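Local coordinates for alcohol dehydrogenase, zinc-containing (Thermotoga maritima, PDB 1VJ0), which probably acts as a zinc-dependent oxidoreductase of the medium-chain alcohol dehydrogenase family, each chain holding two zinc ions, at residues G180-E189 / I324-T335. Sequence-based numbering, arbitrary orientation.
Sequences GATAYHAFDE and IWVSDTSHFVKT
His185 is sandwiched between Ile324 and His331. Its CG lies anti to the backbone N (chi1 -179°), which carries the imidazole off helix 170-188 into the loop 324-328. There His185 ND1 donates to Val326 O at 2.7 Å, with an N-H...O angle of 165°; the oxygen lies in the ring plane, whereas the donor stands above the carbonyl plane. Ile324 CG2 covers one face, 3.6 Å from the His185 ring centroid. Against the other face His331 forms an offset stack, centroids 4.2 Å apart and planes at 16°, with His185 CB centred over the His331 ring. An alanine in place of His185 would probably leave Val326 O without this donor and strip the stacked ring from one face of His331, opening a gap between it and Ile324. The contact joins helix 170-188 to the segment leaving strand 320-323, outermost within this chain in the Rossmann-type parallel sheet. His331 is a knob among Ala181, Tyr184, His185 and Asp188, and its rotation is fixed by Asp328 N donating to His331 ND1 at 3.0 Å; the reciprocal bond from His331 N to Asp328 OD1, 3.2 Å, completes a capping box at the start of helix 329-340. Lys334 CB lies over the Tyr184 ring face, while Tyr184 OH bonds Ser193 of the fourth subunit. Water bridges Asp188 OD2, Glu189 OE2 and His331 NE2.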
ATOM      1  N   GLY A 180     -11.729  -2.068  21.314  1.00 29.99           N
ATOM      2  CA  GLY A 180     -11.156  -0.946  20.593  1.00 29.85           C
ATOM      3  C   GLY A 180      -9.993  -1.253  19.681  1.00 29.44           C
ATOM      4  O   GLY A 180      -9.932  -0.727  18.558  1.00 28.82           O
ATOM      5  N   ALA A 181      -9.088  -2.120  20.100  1.00 28.81           N
ATOM      6  CA  ALA A 181      -7.976  -2.475  19.230  1.00 29.21           C
ATOM      7  C   ALA A 181      -8.374  -3.383  18.065  1.00 29.57           C
ATOM      8  O   ALA A 181      -7.810  -3.305  16.962  1.00 27.88           O
ATOM      9  CB  ALA A 181      -6.846  -3.059  20.042  1.00 30.00           C
ATOM     10  N   THR A 182      -9.392  -4.226  18.280  1.00 29.20           N
ATOM     11  CA  THR A 182      -9.904  -5.013  17.194  1.00 28.57           C
ATOM     12  C   THR A 182     -10.603  -4.096  16.175  1.00 29.25           C
ATOM     13  O   THR A 182     -10.370  -4.215  14.963  1.00 28.50           O
ATOM     14  CB  THR A 182     -10.815  -6.126  17.752  1.00 29.55           C
ATOM     15  OG1 THR A 182     -10.026  -7.019  18.514  1.00 29.57           O
ATOM     16  CG2 THR A 182     -11.408  -6.953  16.631  1.00 29.94           C
ATOM     17  N   ALA A 183     -11.423  -3.149  16.644  1.00 29.27           N
ATOM     18  CA  ALA A 183     -12.009  -2.162  15.737  1.00 29.55           C
ATOM     19  C   ALA A 183     -10.905  -1.351  15.000  1.00 29.10           C
ATOM     20  O   ALA A 183     -10.975  -1.128  13.802  1.00 28.98           O
ATOM     21  CB  ALA A 183     -12.980  -1.218  16.511  1.00 29.40           C
ATOM     22  N   TYR A 184      -9.865  -0.929  15.719  1.00 28.93           N
ATOM     23  CA  TYR A 184      -8.758  -0.253  15.064  1.00 27.63           C
ATOM     24  C   TYR A 184      -8.151  -1.112  13.960  1.00 27.01           C
ATOM     25  O   TYR A 184      -7.945  -0.643  12.824  1.00 26.08           O
ATOM     26  CB  TYR A 184      -7.693   0.336  16.051  1.00 27.30           C
ATOM     27  CG  TYR A 184      -6.739   1.094  15.192  1.00 27.26           C
ATOM     28  CD1 TYR A 184      -7.080   2.332  14.704  1.00 29.51           C
ATOM     29  CD2 TYR A 184      -5.583   0.499  14.729  1.00 26.26           C
ATOM     30  CE1 TYR A 184      -6.285   2.982  13.786  1.00 29.87           C
ATOM     31  CE2 TYR A 184      -4.762   1.154  13.818  1.00 27.78           C
ATOM     32  CZ  TYR A 184      -5.125   2.376  13.350  1.00 28.80           C
ATOM     33  OH  TYR A 184      -4.320   2.986  12.422  1.00 32.01           O
ATOM     34  N   HIS A 185      -7.835  -2.360  14.265  1.00 26.31           N
ATOM     35  CA  HIS A 185      -7.287  -3.285  13.298  1.00 26.91           C
ATOM     36  C   HIS A 185      -8.154  -3.245  12.022  1.00 27.21           C
ATOM     37  O   HIS A 185      -7.672  -3.203  10.870  1.00 25.25           O
ATOM     38  CB  HIS A 185      -7.252  -4.704  13.940  1.00 26.45           C
ATOM     39  CG  HIS A 185      -6.677  -5.781  13.071  1.00 25.84           C
ATOM     40  ND1 HIS A 185      -6.457  -7.068  13.533  1.00 25.35           N
ATOM     41  CD2 HIS A 185      -6.201  -5.754  11.810  1.00 26.21           C
ATOM     42  CE1 HIS A 185      -5.935  -7.795  12.561  1.00 28.42           C
ATOM     43  NE2 HIS A 185      -5.750  -7.017  11.503  1.00 24.66           N
ATOM     44  N   ALA A 186      -9.457  -3.272  12.218  1.00 28.02           N
ATOM     45  CA  ALA A 186     -10.371  -3.332  11.094  1.00 28.42           C
ATOM     46  C   ALA A 186     -10.278  -2.168  10.167  1.00 29.24           C
ATOM     47  O   ALA A 186     -10.405  -2.321   8.954  1.00 30.52           O
ATOM     48  CB  ALA A 186     -11.776  -3.409  11.604  1.00 30.17           C
ATOM     49  N   PHE A 187     -10.133  -0.985  10.747  1.00 28.66           N
ATOM     50  CA  PHE A 187      -9.959   0.264  10.006  1.00 28.89           C
ATOM     51  C   PHE A 187      -8.578   0.396   9.410  1.00 29.88           C
ATOM     52  O   PHE A 187      -8.436   0.898   8.273  1.00 30.15           O
ATOM     53  CB  PHE A 187     -10.297   1.445  10.911  1.00 28.69           C
ATOM     54  CG  PHE A 187     -11.781   1.670  11.066  1.00 28.08           C
ATOM     55  CD1 PHE A 187     -12.505   1.005  12.040  1.00 28.52           C
ATOM     56  CD2 PHE A 187     -12.453   2.591  10.239  1.00 30.85           C
ATOM     57  CE1 PHE A 187     -13.893   1.201  12.165  1.00 30.55           C
ATOM     58  CE2 PHE A 187     -13.810   2.817  10.364  1.00 30.05           C
ATOM     59  CZ  PHE A 187     -14.553   2.070  11.340  1.00 29.81           C
ATOM     60  N   ASP A 188      -7.574  -0.109  10.115  1.00 28.89           N
ATOM     61  CA  ASP A 188      -6.181  -0.026   9.672  1.00 29.97           C
ATOM     62  C   ASP A 188      -5.967  -0.850   8.413  1.00 30.67           C
ATOM     63  O   ASP A 188      -5.047  -0.578   7.664  1.00 30.62           O
ATOM     64  CB  ASP A 188      -5.265  -0.564  10.766  1.00 29.00           C
ATOM     65  CG  ASP A 188      -3.844  -0.178  10.587  1.00 30.91           C
ATOM     66  OD1 ASP A 188      -3.533   1.040  10.530  1.00 28.78           O
ATOM     67  OD2 ASP A 188      -2.954  -1.056  10.554  1.00 31.69           O
ATOM     68  N   GLU A 189      -6.799  -1.863   8.178  1.00 30.02           N
ATOM     69  CA  GLU A 189      -6.644  -2.693   6.966  1.00 31.70           C
ATOM     70  C   GLU A 189      -7.104  -1.980   5.673  1.00 31.58           C
ATOM     71  O   GLU A 189      -6.741  -2.390   4.579  1.00 30.72           O
ATOM     72  CB  GLU A 189      -7.412  -4.008   7.120  1.00 32.17           C
ATOM     73  CG  GLU A 189      -6.817  -4.955   8.125  1.00 35.15           C
ATOM     74  CD  GLU A 189      -5.394  -5.365   7.757  1.00 40.55           C
ATOM     75  OE1 GLU A 189      -5.119  -5.717   6.587  1.00 39.59           O
ATOM     76  OE2 GLU A 189      -4.529  -5.263   8.626  1.00 49.57           O
ATOM     77  N   ILE A 324     -10.933  -9.994  10.261  1.00 27.00           N
ATOM     78  CA  ILE A 324     -10.088  -9.332  11.251  1.00 27.04           C
ATOM     79  C   ILE A 324      -9.945 -10.209  12.512  1.00 29.57           C
ATOM     80  O   ILE A 324     -10.947 -10.515  13.193  1.00 28.51           O
ATOM     81  CB  ILE A 324     -10.664  -7.923  11.630  1.00 27.94           C
ATOM     82  CG1 ILE A 324     -10.917  -7.091  10.391  1.00 27.17           C
ATOM     83  CG2 ILE A 324      -9.753  -7.232  12.655  1.00 26.64           C
ATOM     84  CD1 ILE A 324      -9.711  -6.762   9.580  1.00 30.04           C
ATOM     85  N   TRP A 325      -8.722 -10.659  12.772  1.00 29.16           N
ATOM     86  CA  TRP A 325      -8.429 -11.460  13.932  1.00 29.61           C
ATOM     87  C   TRP A 325      -7.655 -10.612  14.969  1.00 28.88           C
ATOM     88  O   TRP A 325      -6.515 -10.212  14.711  1.00 29.09           O
ATOM     89  CB  TRP A 325      -7.606 -12.703  13.563  1.00 29.95           C
ATOM     90  CG  TRP A 325      -7.405 -13.573  14.759  1.00 30.26           C
ATOM     91  CD1 TRP A 325      -6.228 -13.902  15.381  1.00 30.40           C
ATOM     92  CD2 TRP A 325      -8.428 -14.202  15.478  1.00 31.05           C
ATOM     93  NE1 TRP A 325      -6.478 -14.710  16.459  1.00 32.78           N
ATOM     94  CE2 TRP A 325      -7.828 -14.915  16.539  1.00 31.24           C
ATOM     95  CE3 TRP A 325      -9.828 -14.264  15.319  1.00 31.39           C
ATOM     96  CZ2 TRP A 325      -8.565 -15.650  17.463  1.00 33.50           C
ATOM     97  CZ3 TRP A 325     -10.572 -14.973  16.261  1.00 33.28           C
ATOM     98  CH2 TRP A 325      -9.926 -15.674  17.312  1.00 32.49           C
ATOM     99  N   VAL A 326      -8.268 -10.425  16.136  1.00 26.48           N
ATOM    100  CA  VAL A 326      -7.656  -9.738  17.276  1.00 26.22           C
ATOM    101  C   VAL A 326      -6.844  -8.481  16.848  1.00 25.45           C
ATOM    102  O   VAL A 326      -7.358  -7.668  16.060  1.00 25.52           O
ATOM    103  CB  VAL A 326      -6.936 -10.740  18.269  1.00 26.24           C
ATOM    104  CG1 VAL A 326      -7.934 -11.837  18.707  1.00 27.55           C
ATOM    105  CG2 VAL A 326      -5.727 -11.338  17.688  1.00 28.03           C
ATOM    106  N   SER A 327      -5.688  -8.259  17.443  1.00 25.39           N
ATOM    107  CA  SER A 327      -4.906  -7.067  17.192  1.00 26.82           C
ATOM    108  C   SER A 327      -3.530  -7.336  17.702  1.00 27.06           C
ATOM    109  O   SER A 327      -3.305  -8.307  18.432  1.00 26.17           O
ATOM    110  CB  SER A 327      -5.505  -5.898  17.950  1.00 27.19           C
ATOM    111  OG  SER A 327      -5.673  -6.244  19.303  1.00 26.25           O
ATOM    112  N   ASP A 328      -2.603  -6.467  17.327  1.00 27.68           N
ATOM    113  CA  ASP A 328      -1.244  -6.554  17.785  1.00 28.29           C
ATOM    114  C   ASP A 328      -0.810  -5.264  18.474  1.00 28.68           C
ATOM    115  O   ASP A 328      -1.611  -4.374  18.712  1.00 28.14           O
ATOM    116  CB  ASP A 328      -0.309  -6.981  16.632  1.00 28.26           C
ATOM    117  CG  ASP A 328      -0.188  -5.958  15.548  1.00 28.45           C
ATOM    118  OD1 ASP A 328      -0.343  -4.730  15.773  1.00 29.36           O
ATOM    119  OD2 ASP A 328       0.118  -6.311  14.410  1.00 33.10           O
ATOM    120  N   THR A 329       0.471  -5.186  18.832  1.00 28.09           N
ATOM    121  CA  THR A 329       0.982  -4.034  19.539  1.00 27.96           C
ATOM    122  C   THR A 329       0.925  -2.730  18.746  1.00 27.82           C
ATOM    123  O   THR A 329       0.746  -1.720  19.344  1.00 27.66           O
ATOM    124  CB  THR A 329       2.403  -4.316  19.988  1.00 28.39           C
ATOM    125  OG1 THR A 329       2.367  -5.368  20.966  1.00 32.04           O
ATOM    126  CG2 THR A 329       3.027  -3.113  20.678  1.00 27.66           C
ATOM    127  N   SER A 330       1.044  -2.761  17.418  1.00 27.77           N
ATOM    128  CA  SER A 330       0.860  -1.554  16.638  1.00 27.33           C
ATOM    129  C   SER A 330      -0.585  -1.056  16.759  1.00 27.07           C
ATOM    130  O   SER A 330      -0.837   0.138  16.910  1.00 26.21           O
ATOM    131  CB  SER A 330       1.280  -1.730  15.161  1.00 29.01           C
ATOM    132  OG  SER A 330       0.319  -2.528  14.424  1.00 31.49           O
ATOM    133  N   HIS A 331      -1.554  -1.957  16.741  1.00 26.36           N
ATOM    134  CA  HIS A 331      -2.922  -1.545  16.887  1.00 25.45           C
ATOM    135  C   HIS A 331      -3.199  -1.009  18.289  1.00 27.02           C
ATOM    136  O   HIS A 331      -3.966  -0.036  18.457  1.00 26.33           O
ATOM    137  CB  HIS A 331      -3.876  -2.706  16.597  1.00 23.76           C
ATOM    138  CG  HIS A 331      -3.684  -3.332  15.264  1.00 25.13           C
ATOM    139  ND1 HIS A 331      -3.503  -4.693  15.106  1.00 22.78           N
ATOM    140  CD2 HIS A 331      -3.595  -2.792  14.019  1.00 26.13           C
ATOM    141  CE1 HIS A 331      -3.361  -4.970  13.814  1.00 25.37           C
ATOM    142  NE2 HIS A 331      -3.404  -3.835  13.130  1.00 23.51           N
ATOM    143  N   PHE A 332      -2.608  -1.676  19.278  1.00 27.12           N
ATOM    144  CA  PHE A 332      -2.655  -1.274  20.704  1.00 28.18           C
ATOM    145  C   PHE A 332      -2.269   0.219  20.921  1.00 28.72           C
ATOM    146  O   PHE A 332      -3.013   1.032  21.472  1.00 26.58           O
ATOM    147  CB  PHE A 332      -1.775  -2.278  21.508  1.00 29.33           C
ATOM    148  CG  PHE A 332      -1.404  -1.827  22.900  1.00 29.88           C
ATOM    149  CD1 PHE A 332      -2.356  -1.659  23.883  1.00 32.62           C
ATOM    150  CD2 PHE A 332      -0.108  -1.564  23.207  1.00 30.53           C
ATOM    151  CE1 PHE A 332      -1.965  -1.244  25.182  1.00 32.46           C
ATOM    152  CE2 PHE A 332       0.274  -1.132  24.487  1.00 35.08           C
ATOM    153  CZ  PHE A 332      -0.659  -0.978  25.452  1.00 32.15           C
ATOM    154  N   VAL A 333      -1.101   0.577  20.433  1.00 28.94           N
ATOM    155  CA  VAL A 333      -0.586   1.914  20.616  1.00 29.17           C
ATOM    156  C   VAL A 333      -1.504   2.939  19.926  1.00 28.49           C
ATOM    157  O   VAL A 333      -1.855   3.990  20.492  1.00 27.35           O
ATOM    158  CB  VAL A 333       0.863   1.948  20.031  1.00 30.03           C
ATOM    159  CG1 VAL A 333       1.308   3.349  19.683  1.00 34.10           C
ATOM    160  CG2 VAL A 333       1.815   1.263  20.955  1.00 31.84           C
ATOM    161  N   LYS A 334      -1.912   2.643  18.704  1.00 28.92           N
ATOM    162  CA  LYS A 334      -2.748   3.594  17.974  1.00 29.31           C
ATOM    163  C   LYS A 334      -4.144   3.718  18.572  1.00 28.13           C
ATOM    164  O   LYS A 334      -4.779   4.781  18.537  1.00 26.60           O
ATOM    165  CB  LYS A 334      -2.796   3.227  16.493  1.00 30.25           C
ATOM    166  CG  LYS A 334      -1.435   3.172  15.863  1.00 32.06           C
ATOM    167  CD  LYS A 334      -1.443   2.601  14.450  1.00 30.48           C
ATOM    168  CE  LYS A 334       0.006   2.417  13.965  1.00 36.95           C
ATOM    169  NZ  LYS A 334       0.186   1.596  12.681  1.00 37.45           N
ATOM    170  N   THR A 335      -4.638   2.622  19.128  1.00 27.60           N
ATOM    171  CA  THR A 335      -5.942   2.637  19.829  1.00 27.26           C
ATOM    172  C   THR A 335      -5.861   3.489  21.097  1.00 27.56           C
ATOM    173  O   THR A 335      -6.764   4.275  21.384  1.00 28.36           O
ATOM    174  CB  THR A 335      -6.353   1.206  20.184  1.00 27.19           C
ATOM    175  OG1 THR A 335      -6.579   0.473  18.965  1.00 29.23           O
ATOM    176  CG2 THR A 335      -7.662   1.167  20.964  1.00 25.31           C
TER
HETATM  177  O   HOH W   1      -8.117  -6.797  20.166  1.00 25.18           O
HETATM  178  O   HOH W   2      -3.430  -3.598  10.386  1.00 27.62           O
HETATM  179  O   HOH W   3      -1.236  -0.699  12.807  1.00 30.76           O
HETATM  180  O   HOH W   4      -1.234   2.353  10.046  1.00 31.31           O